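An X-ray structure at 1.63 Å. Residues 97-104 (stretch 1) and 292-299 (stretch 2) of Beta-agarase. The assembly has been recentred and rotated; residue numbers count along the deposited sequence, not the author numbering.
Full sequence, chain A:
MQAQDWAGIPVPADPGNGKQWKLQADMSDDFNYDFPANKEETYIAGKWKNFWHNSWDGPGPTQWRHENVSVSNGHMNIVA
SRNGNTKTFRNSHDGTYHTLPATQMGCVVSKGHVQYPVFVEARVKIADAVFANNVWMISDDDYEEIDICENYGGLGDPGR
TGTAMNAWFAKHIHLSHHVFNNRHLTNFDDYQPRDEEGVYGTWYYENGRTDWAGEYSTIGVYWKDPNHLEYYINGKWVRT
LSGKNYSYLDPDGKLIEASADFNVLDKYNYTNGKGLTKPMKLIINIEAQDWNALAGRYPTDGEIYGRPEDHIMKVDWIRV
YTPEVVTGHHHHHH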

ATOM      1  N   TYR A  97     -13.373  11.973 -20.541  1.00 19.66           N
ATOM      2  CA  TYR A  97     -13.690  10.547 -20.461  1.00 21.05           C
ATOM      3  C   TYR A  97     -13.075   9.765 -21.615  1.00 20.87           C
ATOM      4  O   TYR A  97     -12.966  10.184 -22.776  1.00 21.61           O
ATOM      5  CB  TYR A  97     -15.210  10.334 -20.439  1.00 19.89           C
ATOM      6  CG  TYR A  97     -15.838  10.421 -19.098  1.00 17.95           C
ATOM      7  CD1 TYR A  97     -15.708   9.383 -18.181  1.00 18.53           C
ATOM      8  CD2 TYR A  97     -16.546  11.526 -18.688  1.00 19.54           C
ATOM      9  CE1 TYR A  97     -16.348   9.374 -16.958  1.00 21.35           C
ATOM     10  CE2 TYR A  97     -17.146  11.556 -17.447  1.00 20.92           C
ATOM     11  CZ  TYR A  97     -17.099  10.474 -16.586  1.00 23.69           C
ATOM     12  OH  TYR A  97     -17.694  10.469 -15.346  1.00 22.72           O
ATOM     13  N   HIS A  98     -12.631   8.555 -21.272  1.00 19.34           N
ATOM     14  CA  HIS A  98     -12.057   7.552 -22.150  1.00 20.39           C
ATOM     15  C   HIS A  98     -12.621   6.183 -21.833  1.00 18.54           C
ATOM     16  O   HIS A  98     -13.016   5.948 -20.696  1.00 19.85           O
ATOM     17  CB  HIS A  98     -10.532   7.483 -21.922  1.00 20.32           C
ATOM     18  CG  HIS A  98      -9.903   8.824 -22.169  1.00 21.99           C
ATOM     19  ND1 HIS A  98      -9.237   9.070 -23.328  1.00 27.47           N
ATOM     20  CD2 HIS A  98      -9.826   9.944 -21.408  1.00 25.11           C
ATOM     21  CE1 HIS A  98      -8.754  10.293 -23.261  1.00 26.93           C
ATOM     22  NE2 HIS A  98      -9.145  10.873 -22.148  1.00 28.28           N
ATOM     23  N   THR A  99     -12.609   5.309 -22.834  1.00 19.47           N
ATOM     24  CA  THR A  99     -13.150   3.981 -22.657  1.00 19.28           C
ATOM     25  C   THR A  99     -12.033   2.975 -22.930  1.00 21.58           C
ATOM     26  O   THR A  99     -11.309   3.083 -23.916  1.00 22.14           O
ATOM     27  CB  THR A  99     -14.327   3.723 -23.607  1.00 21.27           C
ATOM     28  OG1 THR A  99     -15.296   4.726 -23.303  1.00 21.92           O
ATOM     29  CG2 THR A  99     -14.927   2.347 -23.432  1.00 21.94           C
ATOM     30  N   LEU A 100     -11.923   1.955 -22.069  1.00 19.88           N
ATOM     31  CA  LEU A 100     -11.048   0.841 -22.279  1.00 19.98           C
ATOM     32  C   LEU A 100     -11.765  -0.445 -21.866  1.00 20.26           C
ATOM     33  O   LEU A 100     -12.643  -0.392 -21.059  1.00 19.63           O
ATOM     34  CB  LEU A 100      -9.764   0.985 -21.429  1.00 21.56           C
ATOM     35  CG  LEU A 100      -8.762   2.052 -21.892  1.00 21.03           C
ATOM     36  CD1 LEU A 100      -7.639   2.170 -20.886  1.00 21.85           C
ATOM     37  CD2 LEU A 100      -8.160   1.725 -23.267  1.00 23.94           C
ATOM     38  N   PRO A 101     -11.255  -1.592 -22.347  1.00 20.25           N
ATOM     39  CA  PRO A 101     -11.608  -2.876 -21.704  1.00 22.50           C
ATOM     40  C   PRO A 101     -11.305  -2.736 -20.204  1.00 20.49           C
ATOM     41  O   PRO A 101     -10.214  -2.295 -19.814  1.00 22.10           O
ATOM     42  CB  PRO A 101     -10.748  -3.946 -22.401  1.00 23.39           C
ATOM     43  CG  PRO A 101     -10.338  -3.273 -23.707  1.00 25.61           C
ATOM     44  CD  PRO A 101     -10.143  -1.822 -23.304  1.00 22.25           C
ATOM     45  N   ALA A 102     -12.245  -3.134 -19.379  1.00 19.15           N
ATOM     46  CA  ALA A 102     -12.049  -3.053 -17.940  1.00 17.51           C
ATOM     47  C   ALA A 102     -11.171  -4.221 -17.444  1.00 18.05           C
ATOM     48  O   ALA A 102     -10.947  -5.234 -18.134  1.00 18.70           O
ATOM     49  CB  ALA A 102     -13.373  -3.092 -17.251  1.00 20.24           C
ATOM     50  N   THR A 103     -10.683  -4.026 -16.233  1.00 18.32           N
ATOM     51  CA  THR A 103     -10.073  -5.153 -15.508  1.00 19.21           C
ATOM     52  C   THR A 103     -10.802  -5.293 -14.184  1.00 16.70           C
ATOM     53  O   THR A 103     -10.820  -4.331 -13.364  1.00 17.54           O
ATOM     54  CB  THR A 103      -8.557  -4.949 -15.356  1.00 17.71           C
ATOM     55  OG1 THR A 103      -7.956  -4.616 -16.600  1.00 20.04           O
ATOM     56  CG2 THR A 103      -7.874  -6.157 -14.710  1.00 17.62           C
ATOM     57  N   GLN A 104     -11.402  -6.450 -13.895  1.00 17.05           N
ATOM     58  CA  GLN A 104     -12.023  -6.701 -12.651  1.00 16.79           C
ATOM     59  C   GLN A 104     -10.938  -6.989 -11.618  1.00 17.73           C
ATOM     60  O   GLN A 104      -9.980  -7.691 -11.986  1.00 17.48           O
ATOM     61  CB  GLN A 104     -13.029  -7.843 -12.734  1.00 18.41           C
ATOM     62  CG  GLN A 104     -14.257  -7.504 -13.621  1.00 18.94           C
ATOM     63  CD  GLN A 104     -13.958  -7.590 -15.087  1.00 19.44           C
ATOM     64  OE1 GLN A 104     -13.416  -8.595 -15.607  1.00 19.96           O
ATOM     65  NE2 GLN A 104     -14.280  -6.485 -15.831  1.00 17.59           N
ATOM     66  N   ASN A 292      -1.860   5.565 -15.776  1.00 24.66           N
ATOM     67  CA  ASN A 292      -1.159   4.402 -16.230  1.00 22.87           C
ATOM     68  C   ASN A 292      -1.896   3.748 -17.418  1.00 19.60           C
ATOM     69  O   ASN A 292      -1.298   3.344 -18.397  1.00 21.58           O
ATOM     70  CB  ASN A 292      -0.906   3.405 -15.102  1.00 24.66           C
ATOM     71  CG  ASN A 292       0.250   3.794 -14.200  1.00 28.01           C
ATOM     72  OD1 ASN A 292       1.361   4.057 -14.675  1.00 28.17           O
ATOM     73  ND2 ASN A 292       0.019   3.764 -12.891  1.00 27.01           N
ATOM     74  N   ALA A 293      -3.204   3.553 -17.270  1.00 21.49           N
ATOM     75  CA  ALA A 293      -3.946   2.839 -18.291  1.00 21.25           C
ATOM     76  C   ALA A 293      -3.914   3.591 -19.627  1.00 19.00           C
ATOM     77  O   ALA A 293      -3.694   2.905 -20.656  1.00 22.44           O
ATOM     78  CB  ALA A 293      -5.350   2.621 -17.853  1.00 22.71           C
ATOM     79  N   LEU A 294      -3.993   4.927 -19.535  1.00 21.86           N
ATOM     80  CA  LEU A 294      -4.021   5.701 -20.812  1.00 25.75           C
ATOM     81  C   LEU A 294      -2.654   5.650 -21.511  1.00 27.92           C
ATOM     82  O   LEU A 294      -2.560   5.760 -22.761  1.00 26.92           O
ATOM     83  CB  LEU A 294      -4.458   7.129 -20.501  1.00 23.73           C
ATOM     84  CG  LEU A 294      -5.938   7.324 -20.113  1.00 28.65           C
ATOM     85  CD1 LEU A 294      -6.201   8.703 -19.550  1.00 33.15           C
ATOM     86  CD2 LEU A 294      -6.819   6.989 -21.288  1.00 29.95           C
ATOM     87  N   ALA A 295      -1.617   5.388 -20.738  1.00 23.22           N
ATOM     88  CA  ALA A 295      -0.243   5.252 -21.261  1.00 23.44           C
ATOM     89  C   ALA A 295       0.016   3.861 -21.840  1.00 24.67           C
ATOM     90  O   ALA A 295       1.100   3.655 -22.442  1.00 24.49           O
ATOM     91  CB  ALA A 295       0.749   5.628 -20.144  1.00 23.67           C
ATOM     92  N   GLY A 296      -0.896   2.865 -21.636  1.00 22.85           N
ATOM     93  CA  GLY A 296      -0.702   1.543 -22.077  1.00 24.19           C
ATOM     94  C   GLY A 296      -0.096   0.637 -20.994  1.00 22.54           C
ATOM     95  O   GLY A 296       0.082  -0.578 -21.241  1.00 20.94           O
ATOM     96  N   ARG A 297       0.118   1.225 -19.797  1.00 20.06           N
ATOM     97  CA  ARG A 297       0.626   0.455 -18.629  1.00 20.97           C
ATOM     98  C   ARG A 297      -0.598  -0.163 -17.925  1.00 19.81           C
ATOM     99  O   ARG A 297      -1.015   0.208 -16.841  1.00 20.24           O
ATOM    100  CB  ARG A 297       1.470   1.361 -17.739  1.00 19.82           C
ATOM    101  CG  ARG A 297       2.789   1.786 -18.396  1.00 20.44           C
ATOM    102  CD  ARG A 297       3.692   2.663 -17.536  1.00 21.17           C
ATOM    103  NE  ARG A 297       3.001   3.807 -17.021  1.00 22.94           N
ATOM    104  CZ  ARG A 297       3.097   5.051 -17.474  1.00 22.56           C
ATOM    105  NH1 ARG A 297       3.775   5.301 -18.587  1.00 24.56           N
ATOM    106  NH2 ARG A 297       2.545   6.020 -16.779  1.00 23.65           N
ATOM    107  N   TYR A 298      -1.019  -1.247 -18.540  1.00 21.41           N
ATOM    108  CA  TYR A 298      -2.270  -1.862 -18.308  1.00 23.38           C
ATOM    109  C   TYR A 298      -2.194  -3.289 -18.861  1.00 19.13           C
ATOM    110  O   TYR A 298      -1.631  -3.483 -19.945  1.00 22.64           O
ATOM    111  CB  TYR A 298      -3.284  -1.036 -19.141  1.00 27.81           C
ATOM    112  CG  TYR A 298      -4.707  -1.401 -18.887  1.00 23.75           C
ATOM    113  CD1 TYR A 298      -5.596  -1.814 -19.873  1.00 27.84           C
ATOM    114  CD2 TYR A 298      -5.126  -1.406 -17.556  1.00 28.37           C
ATOM    115  CE1 TYR A 298      -6.924  -2.060 -19.568  1.00 26.92           C
ATOM    116  CE2 TYR A 298      -6.429  -1.728 -17.227  1.00 27.31           C
ATOM    117  CZ  TYR A 298      -7.337  -2.017 -18.234  1.00 25.85           C
ATOM    118  OH  TYR A 298      -8.567  -2.329 -17.780  1.00 22.20           O
ATOM    119  N   PRO A 299      -2.695  -4.330 -18.173  1.00 20.37           N
ATOM    120  CA  PRO A 299      -2.453  -5.709 -18.717  1.00 18.41           C
ATOM    121  C   PRO A 299      -3.055  -5.940 -20.107  1.00 20.22           C
ATOM    122  O   PRO A 299      -4.189  -5.502 -20.344  1.00 21.52           O
ATOM    123  CB  PRO A 299      -3.119  -6.622 -17.726  1.00 20.53           C
ATOM    124  CG  PRO A 299      -3.073  -5.840 -16.432  1.00 20.36           C
ATOM    125  CD  PRO A 299      -3.371  -4.433 -16.891  1.00 20.77           C
TER

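Stretch 1 runs extended, as strand at 97-101 and again at 103-104, with Ala102 between. Stretch 2 enters as the last part of a helix, and Gly296 is the first residue to leave helical phi/psi; its positive phi (94°) and two backbone bonds, Gly296 N to Ala293 O (3.0 Å) and Arg297 N to Asn292 O (2.9 Å), define a Schellman motif. At these angles a CB on Gly296 would be jammed against the preceding carbonyl O. The turn is braced by Arg297 NE, which donates to Asn292 OD1 at 2.9 Å. No backbone-to-backbone hydrogen bond joins the stretches: the nearest CA pairs, His98-Leu294, Leu100-Ala293 and Thr103-Pro299, lie 8.3 to 8.4 Å apart, so side chains span the gap; the two stretches bury 346 Å² between them, both sides summed.

Alternation along the strand sends the CA-to-CB bonds of His98 and Leu100 toward stretch 2 and that of Thr99 away. Leu294 CB points sideways, yet the m,t rotamer carries its end closer; CD2 lies 4.0 Å from the His98 ring centroid, 26° off the normal, which places the methyl over the ring face as a CH-pi contact. Leu100, also m,t, sets CD1 3.8 Å from Ala293 CB, a purely apolar contact, and the same CD1 reaches Tyr298 CE1 more loosely, at 4.5 Å.

The polar anchor is Tyr298, which has the largest area covered by the opposing stretch (85 Å²). Its CA-to-CB bond points toward stretch 1, and with chi1 at -172° (t) the side chain places its hydroxyl beside the 101-103 backbone. There Tyr298 OH donates to Pro101 O at 2.6 Å and accepts from Thr103 OG1 at 2.6 Å, so one buried hydroxyl serves as both donor and acceptor. Thr103 N also lies 3.1 Å from Tyr298 OH, but its poor angle rules out a third bond.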